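Long-range contacts in endo-beta-1,4-mannanase (Alicyclobacillus acidocaldarius, PDB 4CD8), which probably hydrolyses internal beta-1,4-mannosidic linkages in the backbone of mannan polysaccharides, acting as an endo-mannanase: residues A[35-39]-A[283-287]; A[59-63]-A[122-127]; A[143-149]-A[173-179]; A[183-187]-A[212-216]; A[234-240]-A[252-258]. One frame throughout, in Å; residues are numbered along the deposited sequence.

In the fold
All five contacts belong to one TIM barrel. Contact 3 is the most buried: it pairs two neighbouring barrel strands by backbone hydrogen bonds, with largely apolar side chains on both faces. The other four are partly buried and lie further out. Contacts 1 and 2 each set a helix against a loop, combining a serine-to-carbonyl hydrogen bond with aromatic and aliphatic packing. Contact 4 joins a loop to helix 209-223 by salt bridges, whereas contact 5 binds the loop after strand 227-232 to the start of helix 255-268 through backbone hydrogen bonds and the side chains of Glu257 and Gln258. Contacts 2 and 3 touch where Tyr127 OH meets Val148 O; the segments of contacts 3 and 4 adjoin along the chain.

Contact 1 of 5, residues A[35-39]-A[283-287]; sequences SMRAL and WPWKL
The helical turn of 35-39 lies beside the irregular chain 283-287, with the Ser35 and Leu287 CA atoms 5.5 Å apart and the Leu39 and Trp283 CA atoms further separated at 7.7 Å. Ser35 is the polar link. Its hydroxyl stands opposite the backbone N (chi1 179°), which carries OG off the helix to the carbonyl of Pro284, and OG donates to Pro284 O at 2.7 Å, nearly head-on to the C=O bond. A small residue with a hydroxyl suits this spot because the loop comes so close: Ser35 CB is only 3.3 Å from Trp285 O. The indole of Trp283 adds a weak, bent hydrogen bond from NE1 to Ser35 O at 3.2 Å, although that carbonyl already accepts from Leu39 N within the helix.

The rest is packing around the indole. Leu39 CB sits over one face in a CH-pi contact, 3.9 Å from the centroid of the five-membered ring, and Leu39 CD1 continues across the same face toward CG. Leu287 CD1 lies over the rim of the opposite face, so a leucine flanks the indole on each side. Ala38, with no more than a methyl to place, meets Leu287 CD2 at 3.6 Å from its CB.

Trp283 ends strand 275-283 of the TIM barrel, and its backbone is hydrogen-bonded to Gly19. Leu39 also rests on Met16 of strand 13-18 and Val47 of strand 46-55, while Met36 turns to Met79 and Leu82 of helix 73-85, so helix 30-40 packs on the barrel strands and beside helix 73-85.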
# COMPACT_ATOMS: atom_id res chain seq x y z
N SER A 35 14.72 -10.25 -6.87
CA SER A 35 14.40 -9.16 -5.96
C SER A 35 13.55 -9.65 -4.81
O SER A 35 13.79 -9.30 -3.65
CB SER A 35 13.68 -8.03 -6.69
OG SER A 35 13.38 -7.02 -5.74
N MET A 36 12.57 -10.49 -5.15
CA MET A 36 11.70 -11.11 -4.11
C MET A 36 12.50 -11.96 -3.14
O MET A 36 12.23 -11.93 -1.92
CB MET A 36 10.57 -11.91 -4.75
CG MET A 36 9.63 -12.52 -3.71
SD MET A 36 8.65 -11.33 -2.76
CE MET A 36 7.42 -10.89 -4.01
N ARG A 37 13.43 -12.77 -3.66
CA ARG A 37 14.29 -13.54 -2.79
C ARG A 37 15.09 -12.64 -1.82
O ARG A 37 15.19 -12.94 -0.62
CB ARG A 37 15.23 -14.45 -3.57
CG ARG A 37 14.54 -15.58 -4.28
CD ARG A 37 15.53 -16.38 -5.09
NE ARG A 37 14.87 -17.56 -5.62
CZ ARG A 37 14.48 -17.76 -6.87
NH1 ARG A 37 14.78 -16.89 -7.86
NH2 ARG A 37 13.82 -18.89 -7.15
N ALA A 38 15.62 -11.51 -2.31
CA ALA A 38 16.31 -10.58 -1.42
C ALA A 38 15.36 -10.00 -0.39
O ALA A 38 15.69 -9.87 0.81
CB ALA A 38 16.97 -9.47 -2.23
N LEU A 39 14.16 -9.65 -0.83
CA LEU A 39 13.16 -9.11 0.10
C LEU A 39 12.92 -10.10 1.24
O LEU A 39 12.86 -9.69 2.40
CB LEU A 39 11.87 -8.76 -0.62
CG LEU A 39 10.72 -8.12 0.16
CD1 LEU A 39 9.84 -7.35 -0.80
CD2 LEU A 39 9.91 -9.18 0.94
N TRP A 283 9.80 -1.62 -2.44
CA TRP A 283 10.86 -2.47 -2.96
C TRP A 283 10.61 -2.69 -4.44
O TRP A 283 9.52 -3.04 -4.85
CB TRP A 283 10.82 -3.79 -2.21
CG TRP A 283 12.04 -4.67 -2.29
CD1 TRP A 283 12.35 -5.58 -3.24
CD2 TRP A 283 13.05 -4.78 -1.29
NE1 TRP A 283 13.52 -6.24 -2.91
CE2 TRP A 283 13.95 -5.78 -1.69
CE3 TRP A 283 13.26 -4.15 -0.05
CZ2 TRP A 283 15.05 -6.14 -0.95
CZ3 TRP A 283 14.35 -4.50 0.69
CH2 TRP A 283 15.23 -5.49 0.26
N PRO A 284 11.64 -2.48 -5.28
CA PRO A 284 11.47 -2.55 -6.70
C PRO A 284 11.53 -3.97 -7.22
O PRO A 284 12.18 -4.81 -6.61
CB PRO A 284 12.69 -1.75 -7.20
CG PRO A 284 13.74 -2.06 -6.19
CD PRO A 284 13.00 -2.07 -4.88
N TRP A 285 10.88 -4.25 -8.36
CA TRP A 285 11.02 -5.58 -8.98
C TRP A 285 12.42 -5.76 -9.55
O TRP A 285 12.90 -6.88 -9.64
CB TRP A 285 9.94 -5.86 -10.05
CG TRP A 285 10.02 -4.98 -11.26
CD1 TRP A 285 9.33 -3.83 -11.47
CD2 TRP A 285 10.85 -5.17 -12.42
NE1 TRP A 285 9.67 -3.29 -12.69
CE2 TRP A 285 10.59 -4.09 -13.30
CE3 TRP A 285 11.76 -6.18 -12.83
CZ2 TRP A 285 11.27 -3.95 -14.56
CZ3 TRP A 285 12.43 -6.04 -14.07
CH2 TRP A 285 12.15 -4.95 -14.93
N LYS A 286 13.08 -4.66 -9.95
CA LYS A 286 14.48 -4.73 -10.37
C LYS A 286 15.33 -4.07 -9.31
O LYS A 286 15.35 -2.84 -9.17
CB LYS A 286 14.65 -4.01 -11.70
CG LYS A 286 16.11 -3.97 -12.16
CD LYS A 286 16.23 -3.55 -13.62
CE LYS A 286 17.68 -3.64 -14.09
NZ LYS A 286 17.80 -3.33 -15.54
N LEU A 287 16.02 -4.89 -8.52
CA LEU A 287 16.75 -4.43 -7.37
C LEU A 287 18.18 -4.15 -7.74
O LEU A 287 18.84 -4.94 -8.41
CB LEU A 287 16.69 -5.49 -6.26
CG LEU A 287 17.31 -5.17 -4.89
CD1 LEU A 287 16.59 -3.98 -4.27
CD2 LEU A 287 17.25 -6.38 -3.96

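Contact 2 of 5, residues A[59-63]-A[122-127]; sequences GDPAI and AWFGSY
Asp60 O lies loosely, 4.4 Å from Trp123 CD1, near the plane of the indole at its edge, and the residue also begins an Asx turn, a motif that here shapes a loop of the TIM barrel lying on helix 120-140. Its carboxylate atom OD1 accepts from Ala62 N at 3.0 Å, approached from above the carboxylate plane; aspartate suits the place because its short side chain can reach back to a nitrogen two residues on.

Pro61 follows, and its ring lies against the start of the helical segment. Pro61 CB is 3.5 Å from Trp123 N, and it also meets the methyl of Ala122 at 3.8 Å from Ala122 CB. An alanine on the helix leaves the space that the proline ring takes. The carbonyl of Pro61 turns to Ser126, whose OG donates to Pro61 O at 2.9 Å from above the carbonyl plane. That hydroxyl lies on the backbone-N side of Ser126 (chi1 -62°), facing the loop. Replacing Ser126 by an alanine would probably leave Pro61 O without this donor and the loop less firmly fixed to the helix.

Ala62 turns from the helix, and Ile63 returns to it. Its branch through CG1 slants across Trp123, with CD1 3.8 Å from NE1 of that indole, and the slim aliphatic end touches both Trp123 and Tyr127. Tyr127, whose OH is bound elsewhere to Val148 O, meets the same methyl near its root, at the ring edge, where Ile63 CD1 is 3.7 Å from Tyr127 N.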
# COMPACT_ATOMS: atom_id res chain seq x y z
N GLY A 59 -11.76 12.23 -14.73
CA GLY A 59 -13.21 12.31 -14.86
C GLY A 59 -13.81 11.31 -15.83
O GLY A 59 -14.96 11.44 -16.21
N ASP A 60 -13.02 10.29 -16.22
CA ASP A 60 -13.49 9.19 -17.10
C ASP A 60 -13.64 7.90 -16.24
O ASP A 60 -12.72 7.51 -15.53
CB ASP A 60 -12.48 9.04 -18.26
CG ASP A 60 -12.85 7.97 -19.25
OD1 ASP A 60 -13.69 7.09 -18.96
OD2 ASP A 60 -12.29 8.02 -20.38
N PRO A 61 -14.84 7.27 -16.26
CA PRO A 61 -15.00 6.10 -15.40
C PRO A 61 -14.25 4.83 -15.83
O PRO A 61 -14.24 3.83 -15.11
CB PRO A 61 -16.51 5.83 -15.46
CG PRO A 61 -16.95 6.41 -16.78
CD PRO A 61 -16.10 7.64 -16.92
N ALA A 62 -13.64 4.85 -17.02
CA ALA A 62 -12.94 3.69 -17.55
C ALA A 62 -11.67 3.43 -16.81
O ALA A 62 -10.92 4.35 -16.50
CB ALA A 62 -12.63 3.92 -19.04
N ILE A 63 -11.40 2.15 -16.56
CA ILE A 63 -10.16 1.68 -15.98
C ILE A 63 -9.55 0.54 -16.82
O ILE A 63 -10.21 -0.46 -17.16
CB ILE A 63 -10.36 1.15 -14.53
CG1 ILE A 63 -11.13 2.16 -13.68
CG2 ILE A 63 -9.01 0.84 -13.93
CD1 ILE A 63 -11.52 1.62 -12.32
N ALA A 122 -20.85 5.02 -12.41
CA ALA A 122 -20.15 4.30 -13.45
C ALA A 122 -18.71 3.95 -13.05
O ALA A 122 -18.22 2.86 -13.35
CB ALA A 122 -20.16 5.09 -14.72
N TRP A 123 -18.02 4.89 -12.41
CA TRP A 123 -16.65 4.63 -11.98
C TRP A 123 -16.63 3.50 -10.96
O TRP A 123 -15.81 2.59 -11.06
CB TRP A 123 -15.98 5.87 -11.41
CG TRP A 123 -14.58 5.57 -10.96
CD1 TRP A 123 -13.45 5.48 -11.75
CD2 TRP A 123 -14.19 5.17 -9.64
NE1 TRP A 123 -12.38 5.09 -10.98
CE2 TRP A 123 -12.80 4.91 -9.68
CE3 TRP A 123 -14.87 5.02 -8.42
CZ2 TRP A 123 -12.09 4.50 -8.57
CZ3 TRP A 123 -14.14 4.64 -7.28
CH2 TRP A 123 -12.78 4.38 -7.37
N PHE A 124 -17.56 3.55 -9.99
CA PHE A 124 -17.60 2.48 -9.02
C PHE A 124 -17.93 1.13 -9.66
O PHE A 124 -17.48 0.09 -9.17
CB PHE A 124 -18.57 2.80 -7.90
CG PHE A 124 -17.94 3.47 -6.72
CD1 PHE A 124 -17.29 2.72 -5.74
CD2 PHE A 124 -17.99 4.83 -6.56
CE1 PHE A 124 -16.71 3.33 -4.67
CE2 PHE A 124 -17.40 5.44 -5.47
CZ PHE A 124 -16.78 4.69 -4.52
N GLY A 125 -18.71 1.13 -10.75
CA GLY A 125 -18.95 -0.11 -11.48
C GLY A 125 -17.66 -0.67 -12.03
O GLY A 125 -17.35 -1.83 -11.90
N SER A 126 -16.88 0.19 -12.69
CA SER A 126 -15.61 -0.25 -13.24
C SER A 126 -14.65 -0.70 -12.14
O SER A 126 -13.98 -1.71 -12.28
CB SER A 126 -14.93 0.90 -13.97
OG SER A 126 -15.69 1.35 -15.05
N TYR A 127 -14.61 0.08 -11.06
CA TYR A 127 -13.71 -0.20 -9.93
C TYR A 127 -14.11 -1.48 -9.17
O TYR A 127 -13.27 -2.29 -8.85
CB TYR A 127 -13.73 0.97 -9.00
CG TYR A 127 -12.69 0.88 -7.93
CD1 TYR A 127 -11.36 1.16 -8.19
CD2 TYR A 127 -13.02 0.55 -6.64
CE1 TYR A 127 -10.40 1.08 -7.22
CE2 TYR A 127 -12.06 0.48 -5.65
CZ TYR A 127 -10.75 0.74 -5.92
OH TYR A 127 -9.81 0.68 -4.92

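Contact 3 of 5, residues A[143-149]-A[173-179]; sequences CEMFCVG and YDGLVTY
Strands 145-150 and 176-182 form neighbouring parallel strands of the TIM barrel, joined through helix 159-172 in a beta-alpha-beta crossover. Their short segments run at 29° to each other. The backbones exchange bonds in parallel fashion: Phe146 N donates to Leu176 O at 2.9 Å, Thr178 N to Phe146 O at 3.0 Å, and Val148 N to Thr178 O at 2.9 Å.

Met145, Cys147, Leu176 and Thr178 share one face, where Met145 and Thr178 touch Phe228 of strand 227-232 across the barrel interior. The Thr178 methyl CG2 lies 3.8 Å from Cys147 CB. Phe146 and Val177 point to the other face, where helices cover the barrel.

Before the strands pair, Tyr173 reaches across with CG opposite its backbone N (chi1 179°), and OH donates to Cys143 O at 2.7 Å. Phe146 CB lies over one ring face, 3.9 Å from the centroid, and Gly175 N lies over the other. Glycine fits here because a CB would strike Tyr173 OH. A phenylalanine in place of Tyr173 would probably keep this packing but leave Cys143 O without its hydroxyl partner.

Mostly apolar side chains thus suit both faces, and the Thr178 hydroxyl is paired with Leu197 O and Ser199 OG; the backbone groups between the faces bond within the pair and, on the outer sides, to neighbours such as Val90, Leu92 and Asp196.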
# COMPACT_ATOMS: atom_id res chain seq x y z
N CYS A 143 -3.75 -15.44 -0.82
CA CYS A 143 -3.27 -14.22 -0.21
C CYS A 143 -4.03 -13.97 1.09
O CYS A 143 -5.25 -13.97 1.11
CB CYS A 143 -3.42 -13.03 -1.16
SG CYS A 143 -2.37 -13.03 -2.60
N GLU A 144 -3.26 -13.69 2.14
CA GLU A 144 -3.77 -13.52 3.50
C GLU A 144 -4.46 -12.18 3.74
O GLU A 144 -5.20 -11.98 4.68
CB GLU A 144 -2.62 -13.69 4.46
CG GLU A 144 -2.07 -15.12 4.52
CD GLU A 144 -1.01 -15.50 3.52
OE1 GLU A 144 -0.77 -14.73 2.52
OE2 GLU A 144 -0.45 -16.60 3.70
N MET A 145 -4.21 -11.20 2.87
CA MET A 145 -4.91 -9.92 2.95
C MET A 145 -5.18 -9.38 1.55
O MET A 145 -4.45 -9.70 0.60
CB MET A 145 -4.09 -8.88 3.74
CG MET A 145 -4.82 -7.62 4.15
SD MET A 145 -3.77 -6.46 5.04
CE MET A 145 -3.15 -7.35 6.44
N PHE A 146 -6.21 -8.55 1.46
CA PHE A 146 -6.63 -7.86 0.26
C PHE A 146 -6.92 -6.42 0.64
O PHE A 146 -7.62 -6.12 1.58
CB PHE A 146 -7.88 -8.48 -0.35
CG PHE A 146 -8.27 -7.85 -1.67
CD1 PHE A 146 -7.59 -8.20 -2.82
CD2 PHE A 146 -9.29 -6.92 -1.76
CE1 PHE A 146 -7.92 -7.62 -4.06
CE2 PHE A 146 -9.64 -6.37 -3.02
CZ PHE A 146 -8.92 -6.72 -4.15
N CYS A 147 -6.35 -5.50 -0.13
CA CYS A 147 -6.57 -4.09 0.09
C CYS A 147 -7.51 -3.55 -0.95
O CYS A 147 -7.17 -3.52 -2.16
CB CYS A 147 -5.24 -3.34 0.06
SG CYS A 147 -5.34 -1.59 0.40
N VAL A 148 -8.66 -3.08 -0.50
CA VAL A 148 -9.77 -2.68 -1.41
C VAL A 148 -9.65 -1.29 -1.98
O VAL A 148 -10.38 -0.91 -2.90
CB VAL A 148 -11.16 -2.75 -0.72
CG1 VAL A 148 -11.38 -4.12 -0.14
CG2 VAL A 148 -11.32 -1.66 0.33
N GLY A 149 -8.73 -0.52 -1.47
CA GLY A 149 -8.49 0.80 -2.07
C GLY A 149 -7.36 1.50 -1.38
O GLY A 149 -6.93 1.11 -0.31
N TYR A 173 -13.78 -13.37 -1.55
CA TYR A 173 -12.55 -13.43 -0.79
C TYR A 173 -12.85 -13.55 0.71
O TYR A 173 -13.59 -12.73 1.24
CB TYR A 173 -11.73 -12.15 -1.10
CG TYR A 173 -10.44 -12.10 -0.32
CD1 TYR A 173 -9.38 -12.92 -0.65
CD2 TYR A 173 -10.30 -11.24 0.75
CE1 TYR A 173 -8.20 -12.88 0.07
CE2 TYR A 173 -9.13 -11.18 1.48
CZ TYR A 173 -8.08 -12.00 1.13
OH TYR A 173 -6.90 -12.01 1.83
N ASP A 174 -12.19 -14.52 1.36
CA ASP A 174 -12.46 -14.89 2.75
C ASP A 174 -11.39 -14.36 3.73
O ASP A 174 -11.51 -14.54 4.93
CB ASP A 174 -12.49 -16.42 2.90
CG ASP A 174 -13.52 -17.07 2.02
OD1 ASP A 174 -14.65 -16.54 1.95
OD2 ASP A 174 -13.20 -18.12 1.41
N GLY A 175 -10.35 -13.70 3.21
CA GLY A 175 -9.23 -13.29 4.05
C GLY A 175 -9.42 -11.94 4.68
O GLY A 175 -10.53 -11.38 4.69
N LEU A 176 -8.34 -11.37 5.22
CA LEU A 176 -8.42 -10.05 5.84
C LEU A 176 -8.58 -8.98 4.78
O LEU A 176 -7.92 -9.04 3.72
CB LEU A 176 -7.15 -9.76 6.63
CG LEU A 176 -6.95 -10.66 7.85
CD1 LEU A 176 -5.51 -10.53 8.29
CD2 LEU A 176 -7.86 -10.15 8.96
N VAL A 177 -9.41 -8.00 5.06
CA VAL A 177 -9.70 -6.91 4.16
C VAL A 177 -9.34 -5.61 4.85
O VAL A 177 -9.72 -5.37 5.98
CB VAL A 177 -11.17 -6.87 3.65
CG1 VAL A 177 -11.41 -5.61 2.82
CG2 VAL A 177 -11.45 -8.10 2.81
N THR A 178 -8.55 -4.79 4.16
CA THR A 178 -8.30 -3.44 4.63
C THR A 178 -8.64 -2.44 3.52
O THR A 178 -8.71 -2.85 2.35
CB THR A 178 -6.83 -3.27 5.07
OG1 THR A 178 -6.70 -2.05 5.80
CG2 THR A 178 -5.84 -3.28 3.86
N TYR A 179 -8.87 -1.19 3.93
CA TYR A 179 -8.86 -0.03 3.01
C TYR A 179 -7.75 0.85 3.53
O TYR A 179 -7.65 1.09 4.73
CB TYR A 179 -10.20 0.74 3.10
CG TYR A 179 -10.12 2.04 2.35
CD1 TYR A 179 -10.09 2.02 0.97
CD2 TYR A 179 -10.06 3.24 3.00
CE1 TYR A 179 -9.96 3.20 0.25
CE2 TYR A 179 -9.95 4.43 2.29
CZ TYR A 179 -9.89 4.38 0.93
OH TYR A 179 -9.76 5.55 0.27

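Contact 4 of 5, residues A[183-187]-A[212-216]; sequences HGREE and RVPVL
The Arg212 guanidinium meets two glutamates along its edge, forming a salt-bridge network between the TIM-barrel loop after strand 176-182 and helix 209-223. Towards Glu187 the grip is end-on and twofold: NH2 donates to Glu187 OE1 at 2.8 Å, and NH1 to Glu187 OE2 at 3.0 Å. Both oxygens are met on their syn sides, and the two planes are turned 32° apart. Glu187 brings its carboxylate round with CG wedged between its backbone N and carbonyl carbon (chi1 67°).

Glu186 is turned more steeply, its carboxylate 59° from the guanidinium plane. Arg212 NH2 donates also to Glu186 OE1 at 2.8 Å, lying in the plane of the guanidinium but above that of the carboxylate. One nitrogen therefore serves both acids, and the shared positive charge probably eases the crowding of two negative groups. Arginine suits this place because its N-H groups all lie in one plane and can point to several acceptors at once.

Tyr204 OH is a common second partner, bonded to Arg212 NE and to Glu186 OE2, and Ser200 OG also reaches OE2. Beside that oxygen lies an aliphatic neighbour from the helix, with Leu216 CD2 at 3.4 Å from Glu186 OE2.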
# COMPACT_ATOMS: atom_id res chain seq x y z
N HIS A 183 -2.75 9.61 4.57
CA HIS A 183 -2.45 10.32 5.82
C HIS A 183 -3.38 11.52 5.98
O HIS A 183 -3.75 12.22 5.00
CB HIS A 183 -0.98 10.78 5.87
CG HIS A 183 -0.57 11.63 4.71
ND1 HIS A 183 -0.70 13.00 4.73
CD2 HIS A 183 -0.06 11.31 3.49
CE1 HIS A 183 -0.27 13.49 3.58
NE2 HIS A 183 0.13 12.49 2.81
N GLY A 184 -3.81 11.74 7.23
CA GLY A 184 -4.77 12.79 7.53
C GLY A 184 -6.22 12.43 7.29
O GLY A 184 -7.10 13.27 7.53
N ARG A 185 -6.48 11.20 6.80
CA ARG A 185 -7.88 10.80 6.53
C ARG A 185 -8.38 9.73 7.45
O ARG A 185 -9.57 9.35 7.36
CB ARG A 185 -8.07 10.30 5.10
CG ARG A 185 -7.75 11.37 4.02
CD ARG A 185 -8.87 12.43 3.95
NE ARG A 185 -10.16 11.80 3.63
CZ ARG A 185 -11.35 12.36 3.78
NH1 ARG A 185 -11.48 13.62 4.22
NH2 ARG A 185 -12.44 11.68 3.43
N GLU A 186 -7.52 9.28 8.35
CA GLU A 186 -7.87 8.16 9.26
C GLU A 186 -9.14 8.44 10.02
O GLU A 186 -10.00 7.55 10.16
CB GLU A 186 -6.71 7.85 10.23
CG GLU A 186 -5.46 7.29 9.56
CD GLU A 186 -4.41 8.35 9.20
OE1 GLU A 186 -4.78 9.51 9.00
OE2 GLU A 186 -3.23 7.98 9.16
N GLU A 187 -9.29 9.67 10.49
CA GLU A 187 -10.44 10.04 11.30
C GLU A 187 -11.66 10.43 10.46
O GLU A 187 -12.74 10.59 10.99
CB GLU A 187 -10.09 11.15 12.33
CG GLU A 187 -9.73 12.51 11.74
CD GLU A 187 -8.26 12.66 11.41
OE1 GLU A 187 -7.73 11.81 10.67
OE2 GLU A 187 -7.62 13.65 11.85
N ARG A 212 0.83 13.37 15.98
CA ARG A 212 -0.19 12.61 15.26
C ARG A 212 -0.64 11.32 15.94
O ARG A 212 -1.78 10.87 15.72
CB ARG A 212 0.33 12.25 13.86
CG ARG A 212 -0.70 11.60 12.94
CD ARG A 212 -1.89 12.50 12.67
NE ARG A 212 -2.88 11.89 11.77
CZ ARG A 212 -4.15 12.29 11.63
NH1 ARG A 212 -4.67 13.28 12.36
NH2 ARG A 212 -4.94 11.67 10.76
N VAL A 213 0.25 10.72 16.72
CA VAL A 213 -0.02 9.45 17.36
C VAL A 213 -1.33 9.43 18.16
O VAL A 213 -2.09 8.47 18.01
CB VAL A 213 1.20 9.01 18.22
CG1 VAL A 213 0.83 7.81 19.07
CG2 VAL A 213 2.36 8.61 17.32
N PRO A 214 -1.63 10.49 18.93
CA PRO A 214 -2.85 10.40 19.72
C PRO A 214 -4.11 10.25 18.90
O PRO A 214 -5.04 9.53 19.31
CB PRO A 214 -2.87 11.71 20.51
CG PRO A 214 -1.45 12.11 20.62
CD PRO A 214 -0.79 11.64 19.35
N VAL A 215 -4.15 10.88 17.73
CA VAL A 215 -5.32 10.78 16.89
C VAL A 215 -5.41 9.37 16.29
O VAL A 215 -6.49 8.81 16.19
CB VAL A 215 -5.32 11.83 15.78
CG1 VAL A 215 -6.50 11.58 14.83
CG2 VAL A 215 -5.40 13.21 16.39
N LEU A 216 -4.28 8.78 15.93
CA LEU A 216 -4.26 7.43 15.40
C LEU A 216 -4.80 6.45 16.45
O LEU A 216 -5.64 5.58 16.13
CB LEU A 216 -2.86 7.03 14.97
CG LEU A 216 -2.22 7.87 13.86
CD1 LEU A 216 -0.80 7.41 13.59
CD2 LEU A 216 -3.03 7.83 12.58

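Contact 5 of 5, residues A[234-240]-A[252-258]; sequences CPSRSGS and AVCLDEQ
The side-chain amide of Gln258 points its NE2 at Cys234 O, donating at 2.9 Å with a nearly straight N-H...O angle of 165°. The acceptor lies in the amide plane, and the carbonyl is met almost end-on, an arrangement that probably limits turning of the amide. NE2 has a further weak bond to Cys300 O. The other flat group, the Glu257 carboxylate, lies against the loop turn, with OE2 3.3 Å from Gly239 C. OE2 takes its hydrogen bond from Gly241 N, just beyond the segment, while OE1 forms a salt bridge with Arg260. Nearer the helix, Glu257 CG packs 3.2 Å from Arg237 O; chi1 of 179° carries the chain from the helix to the loop.

These side chains belong to the first turn of helix 255-268 in the TIM barrel, with Cys254 at its N-cap position, while the loop comes from the end of strand 227-232. The loop folds as an inverse gamma turn centred on Ser236 and then a type II beta turn from Arg237 to Ser240. Gly239 suits the third position of that turn because its phi of 77° is one that residues with side chains rarely take.

A single bridge between Arg237 and Val253 joins the backbones: Cys254 N donates to Ser236 O at 2.9 Å, and Ser238 N to Ala252 O at 2.9 Å. Ser236, small and polar, turns its hydroxyl elsewhere, to Asp296 O among others, and leaves its CB 4.0 Å from Leu255 CA.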
# COMPACT_ATOMS: atom_id res chain seq x y z
N CYS A 234 10.18 6.77 3.05
CA CYS A 234 10.79 8.05 2.74
C CYS A 234 11.91 7.80 1.74
O CYS A 234 12.69 6.86 1.91
CB CYS A 234 11.35 8.68 4.01
SG CYS A 234 12.06 10.33 3.85
N PRO A 235 12.02 8.65 0.71
CA PRO A 235 13.16 8.55 -0.19
C PRO A 235 14.46 8.95 0.46
O PRO A 235 14.48 9.78 1.37
CB PRO A 235 12.84 9.54 -1.32
CG PRO A 235 11.41 9.89 -1.16
CD PRO A 235 11.09 9.71 0.29
N SER A 236 15.55 8.36 -0.02
CA SER A 236 16.89 8.78 0.39
C SER A 236 17.34 10.00 -0.43
O SER A 236 18.28 9.92 -1.23
CB SER A 236 17.85 7.61 0.27
OG SER A 236 17.70 6.99 -0.97
N ARG A 237 16.64 11.10 -0.20
CA ARG A 237 16.96 12.39 -0.81
C ARG A 237 16.92 13.48 0.25
O ARG A 237 16.16 13.40 1.27
CB ARG A 237 15.97 12.75 -1.91
CG ARG A 237 15.86 11.71 -3.01
CD ARG A 237 14.94 12.23 -4.10
NE ARG A 237 14.88 11.31 -5.22
CZ ARG A 237 14.43 11.64 -6.43
NH1 ARG A 237 14.02 12.87 -6.69
NH2 ARG A 237 14.41 10.73 -7.39
N SER A 238 17.73 14.50 0.02
CA SER A 238 17.85 15.60 0.93
C SER A 238 16.51 16.30 1.14
O SER A 238 15.78 16.53 0.18
CB SER A 238 18.87 16.62 0.39
OG SER A 238 19.34 17.43 1.43
N GLY A 239 16.18 16.58 2.41
CA GLY A 239 14.94 17.28 2.76
C GLY A 239 13.67 16.41 2.72
O GLY A 239 12.59 16.87 3.12
N SER A 240 13.79 15.18 2.23
CA SER A 240 12.61 14.33 2.00
C SER A 240 11.80 14.02 3.27
O SER A 240 10.59 13.75 3.18
CB SER A 240 12.97 13.02 1.29
OG SER A 240 13.16 13.21 -0.12
N ALA A 252 19.80 16.16 -3.52
CA ALA A 252 20.93 15.25 -3.54
C ALA A 252 20.45 13.92 -2.95
O ALA A 252 19.55 13.91 -2.12
CB ALA A 252 22.09 15.82 -2.73
N VAL A 253 21.06 12.82 -3.37
CA VAL A 253 20.93 11.56 -2.64
C VAL A 253 21.38 11.80 -1.19
O VAL A 253 22.44 12.41 -0.96
CB VAL A 253 21.75 10.42 -3.30
CG1 VAL A 253 21.75 9.17 -2.41
CG2 VAL A 253 21.13 10.08 -4.66
N CYS A 254 20.57 11.35 -0.22
CA CYS A 254 20.92 11.54 1.17
C CYS A 254 20.41 10.33 1.94
O CYS A 254 19.23 10.29 2.33
CB CYS A 254 20.30 12.82 1.71
SG CYS A 254 20.82 13.17 3.40
N LEU A 255 21.29 9.36 2.15
CA LEU A 255 20.92 8.12 2.82
C LEU A 255 20.52 8.41 4.27
O LEU A 255 19.51 7.81 4.78
CB LEU A 255 22.07 7.10 2.71
CG LEU A 255 22.06 6.13 1.51
CD1 LEU A 255 21.87 6.80 0.14
CD2 LEU A 255 23.32 5.27 1.51
N ASP A 256 21.23 9.36 4.90
CA ASP A 256 20.99 9.67 6.31
C ASP A 256 19.58 10.24 6.55
O ASP A 256 19.02 10.04 7.62
CB ASP A 256 22.06 10.63 6.86
CG ASP A 256 23.45 9.98 6.98
OD1 ASP A 256 23.57 8.75 6.74
OD2 ASP A 256 24.38 10.71 7.32
N GLU A 257 19.03 10.94 5.56
CA GLU A 257 17.70 11.56 5.70
C GLU A 257 16.63 10.48 5.82
O GLU A 257 15.72 10.57 6.66
CB GLU A 257 17.41 12.47 4.49
CG GLU A 257 16.04 13.17 4.46
CD GLU A 257 15.85 14.28 5.50
OE1 GLU A 257 16.74 14.50 6.36
OE2 GLU A 257 14.77 14.95 5.43
N GLN A 258 16.74 9.46 4.97
CA GLN A 258 15.83 8.31 5.03
C GLN A 258 15.95 7.64 6.41
O GLN A 258 14.95 7.28 7.01
CB GLN A 258 16.16 7.33 3.93
CG GLN A 258 15.26 6.11 3.89
CD GLN A 258 15.69 5.15 2.80
OE1 GLN A 258 16.74 4.53 2.92
NE2 GLN A 258 14.89 5.03 1.73